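Local coordinates for protein beta-glucuronidase (Dictyoglomus thermophilum, PDB 6XXW) that probably hydrolyses beta-D-glucuronides, releasing glucuronic acid, as a glycoside hydrolase of family 2, at residues P298-S310 with V544-M556. Sequence-based numbering, arbitrary orientation.
Sequences PFYFKGFGKHEDS and VVGEHIWNFADFM
Strands 301-305 and 544-550 are the first and last of the TIM barrel. They run parallel and close it, and the loops after them continue the contact at the C-terminal end of the barrel. Phe-301 N donates to Val-545 O at 2.9 Å, and Glu-547 N donates back to Phe-301 O. The same alternation runs through Gly-303 and Ile-549 to Gly-305. At the start, the hydroxyl OH of Tyr-300 donates to OE2 of Glu-547 at 2.7 Å, meeting its anti side. The tyrosine CG is anti to the backbone N (chi1 -171°), which lays one ring face over Gly-546 CA. Arg-588 also pairs with this carboxylate. Replacing Tyr-300 with alanine would probably leave Glu-547 OE2 without its hydroxyl donor and open a gap over Gly-546. On the side facing helix 319-332, the edge of Phe-552 points at the face of Phe-304. Lys-306 CE lies over a face of Phe-552, 3.9 Å from the ring centroid, and its NZ makes an off-centre cation-pi contact while also bridging to Asp-325. Beyond the strands, His-307, Trp-550 and Phe-555 form an aromatic cluster; His-307 CD2 sits over the centre of the Phe-555 ring. Asp-309 has a salt bridge to Arg-574. Its OD2 accepts an almost straight bond from Met-556 N at 3.0 Å, from above the carboxylate plane, and a water links OD2 to Met-556 O.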
# COMPACT_ATOMS: atom_id res chain seq x y z
N PRO A 298 -18.61 -38.27 -10.29
CA PRO A 298 -18.88 -36.88 -10.72
C PRO A 298 -17.94 -35.85 -10.11
O PRO A 298 -18.05 -35.53 -8.92
CB PRO A 298 -20.32 -36.65 -10.26
CG PRO A 298 -20.54 -37.64 -9.16
CD PRO A 298 -19.74 -38.85 -9.55
N PHE A 299 -17.05 -35.28 -10.92
CA PHE A 299 -16.09 -34.29 -10.46
C PHE A 299 -16.73 -32.90 -10.34
O PHE A 299 -17.68 -32.57 -11.05
CB PHE A 299 -14.92 -34.23 -11.45
CG PHE A 299 -13.68 -33.51 -10.95
CD1 PHE A 299 -13.07 -33.89 -9.76
CD2 PHE A 299 -13.12 -32.49 -11.70
CE1 PHE A 299 -11.92 -33.24 -9.32
CE2 PHE A 299 -11.96 -31.82 -11.25
CZ PHE A 299 -11.36 -32.20 -10.07
N TYR A 300 -16.18 -32.09 -9.43
CA TYR A 300 -16.49 -30.66 -9.38
C TYR A 300 -15.19 -29.87 -9.38
O TYR A 300 -14.39 -30.00 -8.44
CB TYR A 300 -17.33 -30.28 -8.14
CG TYR A 300 -17.81 -28.84 -8.22
CD1 TYR A 300 -17.10 -27.80 -7.61
CD2 TYR A 300 -18.96 -28.51 -8.94
CE1 TYR A 300 -17.54 -26.48 -7.70
CE2 TYR A 300 -19.40 -27.21 -9.05
CZ TYR A 300 -18.70 -26.19 -8.44
OH TYR A 300 -19.18 -24.90 -8.56
N PHE A 301 -14.97 -29.07 -10.42
CA PHE A 301 -13.74 -28.28 -10.51
C PHE A 301 -13.77 -27.14 -9.50
O PHE A 301 -14.71 -26.34 -9.49
CB PHE A 301 -13.57 -27.65 -11.90
CG PHE A 301 -13.32 -28.63 -12.99
CD1 PHE A 301 -14.36 -29.34 -13.56
CD2 PHE A 301 -12.03 -28.81 -13.48
CE1 PHE A 301 -14.13 -30.24 -14.60
CE2 PHE A 301 -11.80 -29.72 -14.53
CZ PHE A 301 -12.85 -30.42 -15.07
N LYS A 302 -12.69 -27.04 -8.76
CA LYS A 302 -12.48 -25.92 -7.83
C LYS A 302 -11.11 -25.35 -8.18
O LYS A 302 -10.17 -26.02 -7.97
CB LYS A 302 -12.53 -26.39 -6.38
CG LYS A 302 -13.85 -26.94 -5.90
CD LYS A 302 -13.80 -27.53 -4.53
CE LYS A 302 -12.67 -28.49 -4.30
NZ LYS A 302 -12.74 -29.09 -2.95
N GLY A 303 -11.04 -24.14 -8.72
CA GLY A 303 -9.71 -23.69 -9.10
C GLY A 303 -9.63 -22.34 -9.77
O GLY A 303 -10.40 -21.50 -9.49
N PHE A 304 -8.53 -22.34 -10.73
CA PHE A 304 -8.17 -21.01 -11.22
C PHE A 304 -7.87 -21.02 -12.70
O PHE A 304 -7.72 -22.04 -13.28
CB PHE A 304 -6.96 -20.48 -10.45
CG PHE A 304 -7.23 -20.25 -8.99
CD1 PHE A 304 -7.83 -19.09 -8.55
CD2 PHE A 304 -6.87 -21.21 -8.05
CE1 PHE A 304 -8.08 -18.88 -7.21
CE2 PHE A 304 -7.11 -21.00 -6.71
CZ PHE A 304 -7.71 -19.84 -6.28
N GLY A 305 -7.93 -19.91 -13.35
CA GLY A 305 -7.14 -19.66 -14.55
C GLY A 305 -5.81 -19.13 -14.04
O GLY A 305 -5.82 -18.30 -13.13
N LYS A 306 -4.70 -19.65 -14.55
CA LYS A 306 -3.39 -19.16 -14.12
C LYS A 306 -2.72 -18.38 -15.27
O LYS A 306 -3.37 -18.04 -16.17
CB LYS A 306 -2.54 -20.34 -13.67
CG LYS A 306 -2.93 -20.97 -12.35
CD LYS A 306 -2.02 -22.08 -11.93
CE LYS A 306 -1.05 -21.74 -10.84
NZ LYS A 306 -0.06 -20.71 -11.24
N HIS A 307 -1.47 -18.03 -15.09
CA HIS A 307 -0.64 -17.47 -16.15
C HIS A 307 0.79 -17.86 -15.81
O HIS A 307 1.12 -18.04 -14.64
CB HIS A 307 -0.74 -15.94 -16.25
CG HIS A 307 -1.62 -15.46 -17.36
ND1 HIS A 307 -1.43 -15.81 -18.68
CD2 HIS A 307 -2.73 -14.68 -17.34
CE1 HIS A 307 -2.37 -15.26 -19.42
NE2 HIS A 307 -3.17 -14.57 -18.63
N GLU A 308 1.64 -17.96 -16.83
CA GLU A 308 3.06 -18.14 -16.57
C GLU A 308 3.65 -16.75 -16.45
O GLU A 308 3.97 -16.10 -17.45
CB GLU A 308 3.72 -18.98 -17.67
CG GLU A 308 3.38 -20.45 -17.53
CD GLU A 308 4.15 -21.31 -18.51
OE1 GLU A 308 4.17 -20.98 -19.71
OE2 GLU A 308 4.76 -22.32 -18.06
N ASP A 309 3.77 -16.27 -15.21
CA ASP A 309 4.08 -14.88 -14.94
C ASP A 309 4.59 -14.79 -13.51
O ASP A 309 3.99 -15.38 -12.60
CB ASP A 309 2.84 -13.99 -15.15
CG ASP A 309 3.02 -12.57 -14.61
OD1 ASP A 309 2.94 -12.37 -13.38
OD2 ASP A 309 3.23 -11.66 -15.44
N SER A 310 5.69 -14.08 -13.32
CA SER A 310 6.21 -13.82 -11.98
C SER A 310 7.15 -12.63 -12.05
O SER A 310 7.55 -12.20 -13.13
CB SER A 310 6.85 -15.11 -11.41
OG SER A 310 8.19 -15.29 -11.86
N VAL A 544 -23.95 -27.13 -13.42
CA VAL A 544 -22.66 -26.45 -13.30
C VAL A 544 -21.72 -27.39 -12.55
O VAL A 544 -22.00 -27.78 -11.41
CB VAL A 544 -22.80 -25.09 -12.61
CG1 VAL A 544 -21.43 -24.51 -12.28
CG2 VAL A 544 -23.59 -24.12 -13.50
N VAL A 545 -20.64 -27.78 -13.21
CA VAL A 545 -19.70 -28.76 -12.66
C VAL A 545 -18.37 -28.13 -12.27
O VAL A 545 -17.42 -28.86 -11.97
CB VAL A 545 -19.48 -29.92 -13.65
CG1 VAL A 545 -20.81 -30.61 -13.97
CG2 VAL A 545 -18.82 -29.42 -14.94
N GLY A 546 -18.27 -26.81 -12.29
CA GLY A 546 -17.00 -26.19 -11.95
C GLY A 546 -17.00 -24.69 -11.78
O GLY A 546 -17.82 -23.97 -12.38
N GLU A 547 -16.08 -24.20 -10.95
CA GLU A 547 -15.85 -22.77 -10.74
C GLU A 547 -14.35 -22.50 -10.81
O GLU A 547 -13.58 -23.07 -10.04
CB GLU A 547 -16.44 -22.29 -9.39
CG GLU A 547 -15.87 -22.97 -8.12
CD GLU A 547 -16.78 -22.81 -6.91
OE1 GLU A 547 -16.29 -22.40 -5.83
OE2 GLU A 547 -18.00 -23.09 -7.02
N HIS A 548 -13.95 -21.67 -11.77
CA HIS A 548 -12.57 -21.22 -11.87
C HIS A 548 -12.56 -19.70 -11.76
O HIS A 548 -13.13 -19.00 -12.62
CB HIS A 548 -11.92 -21.69 -13.19
CG HIS A 548 -11.34 -23.07 -13.12
ND1 HIS A 548 -10.55 -23.59 -14.13
CD2 HIS A 548 -11.42 -24.03 -12.18
CE1 HIS A 548 -10.16 -24.81 -13.80
NE2 HIS A 548 -10.68 -25.11 -12.62
N ILE A 549 -11.94 -19.19 -10.72
CA ILE A 549 -11.82 -17.75 -10.52
C ILE A 549 -10.67 -17.23 -11.38
O ILE A 549 -9.63 -17.87 -11.51
CB ILE A 549 -11.62 -17.44 -9.02
CG1 ILE A 549 -12.91 -17.68 -8.22
CG2 ILE A 549 -11.19 -15.97 -8.81
CD1 ILE A 549 -13.24 -19.14 -7.90
N TRP A 550 -10.88 -16.07 -11.99
CA TRP A 550 -9.81 -15.32 -12.66
C TRP A 550 -9.33 -14.25 -11.69
O TRP A 550 -10.11 -13.37 -11.33
CB TRP A 550 -10.34 -14.66 -13.93
CG TRP A 550 -9.26 -14.06 -14.74
CD1 TRP A 550 -8.89 -12.75 -14.79
CD2 TRP A 550 -8.38 -14.77 -15.61
NE1 TRP A 550 -7.83 -12.60 -15.66
CE2 TRP A 550 -7.50 -13.83 -16.17
CE3 TRP A 550 -8.27 -16.12 -15.97
CZ2 TRP A 550 -6.51 -14.19 -17.10
CZ3 TRP A 550 -7.28 -16.48 -16.88
CH2 TRP A 550 -6.41 -15.52 -17.43
N ASN A 551 -8.05 -14.28 -11.30
CA ASN A 551 -6.99 -15.20 -11.74
C ASN A 551 -6.35 -15.75 -10.48
O ASN A 551 -6.62 -15.24 -9.39
CB ASN A 551 -5.93 -14.46 -12.58
CG ASN A 551 -4.86 -15.39 -13.18
OD1 ASN A 551 -3.90 -15.80 -12.51
ND2 ASN A 551 -5.01 -15.70 -14.47
N PHE A 552 -5.49 -16.77 -10.61
CA PHE A 552 -4.68 -17.23 -9.48
C PHE A 552 -3.89 -16.07 -8.87
O PHE A 552 -3.93 -15.86 -7.65
CB PHE A 552 -3.73 -18.35 -9.94
CG PHE A 552 -2.78 -18.84 -8.86
CD1 PHE A 552 -3.22 -19.72 -7.87
CD2 PHE A 552 -1.44 -18.47 -8.87
CE1 PHE A 552 -2.35 -20.19 -6.88
CE2 PHE A 552 -0.55 -18.92 -7.89
CZ PHE A 552 -1.01 -19.79 -6.89
N ALA A 553 -3.19 -15.29 -9.69
CA ALA A 553 -2.34 -14.23 -9.16
C ALA A 553 -2.29 -13.03 -10.11
O ALA A 553 -2.42 -13.19 -11.33
CB ALA A 553 -0.92 -14.73 -8.91
N ASP A 554 -2.02 -11.85 -9.54
CA ASP A 554 -1.78 -10.64 -10.34
C ASP A 554 -0.68 -10.89 -11.37
O ASP A 554 0.36 -11.49 -11.05
CB ASP A 554 -1.36 -9.46 -9.45
CG ASP A 554 -2.42 -9.09 -8.41
OD1 ASP A 554 -3.60 -9.44 -8.61
OD2 ASP A 554 -2.06 -8.45 -7.39
N PHE A 555 -0.89 -10.42 -12.60
CA PHE A 555 0.07 -10.65 -13.68
C PHE A 555 0.19 -9.41 -14.55
O PHE A 555 -0.70 -8.56 -14.56
CB PHE A 555 -0.33 -11.87 -14.54
CG PHE A 555 -1.68 -11.73 -15.21
CD1 PHE A 555 -2.84 -12.10 -14.54
CD2 PHE A 555 -1.78 -11.25 -16.51
CE1 PHE A 555 -4.09 -11.98 -15.16
CE2 PHE A 555 -3.02 -11.12 -17.13
CZ PHE A 555 -4.17 -11.50 -16.47
N MET A 556 1.29 -9.32 -15.30
CA MET A 556 1.54 -8.14 -16.12
C MET A 556 0.77 -8.18 -17.44
O MET A 556 0.58 -9.23 -18.05
CB MET A 556 3.03 -8.01 -16.43
CG MET A 556 3.89 -7.48 -15.29
SD MET A 556 3.32 -5.93 -14.58
CE MET A 556 2.91 -5.06 -16.05
O HOH W 1 1.44 -13.86 -11.64
O HOH W 2 1.90 -11.63 -17.87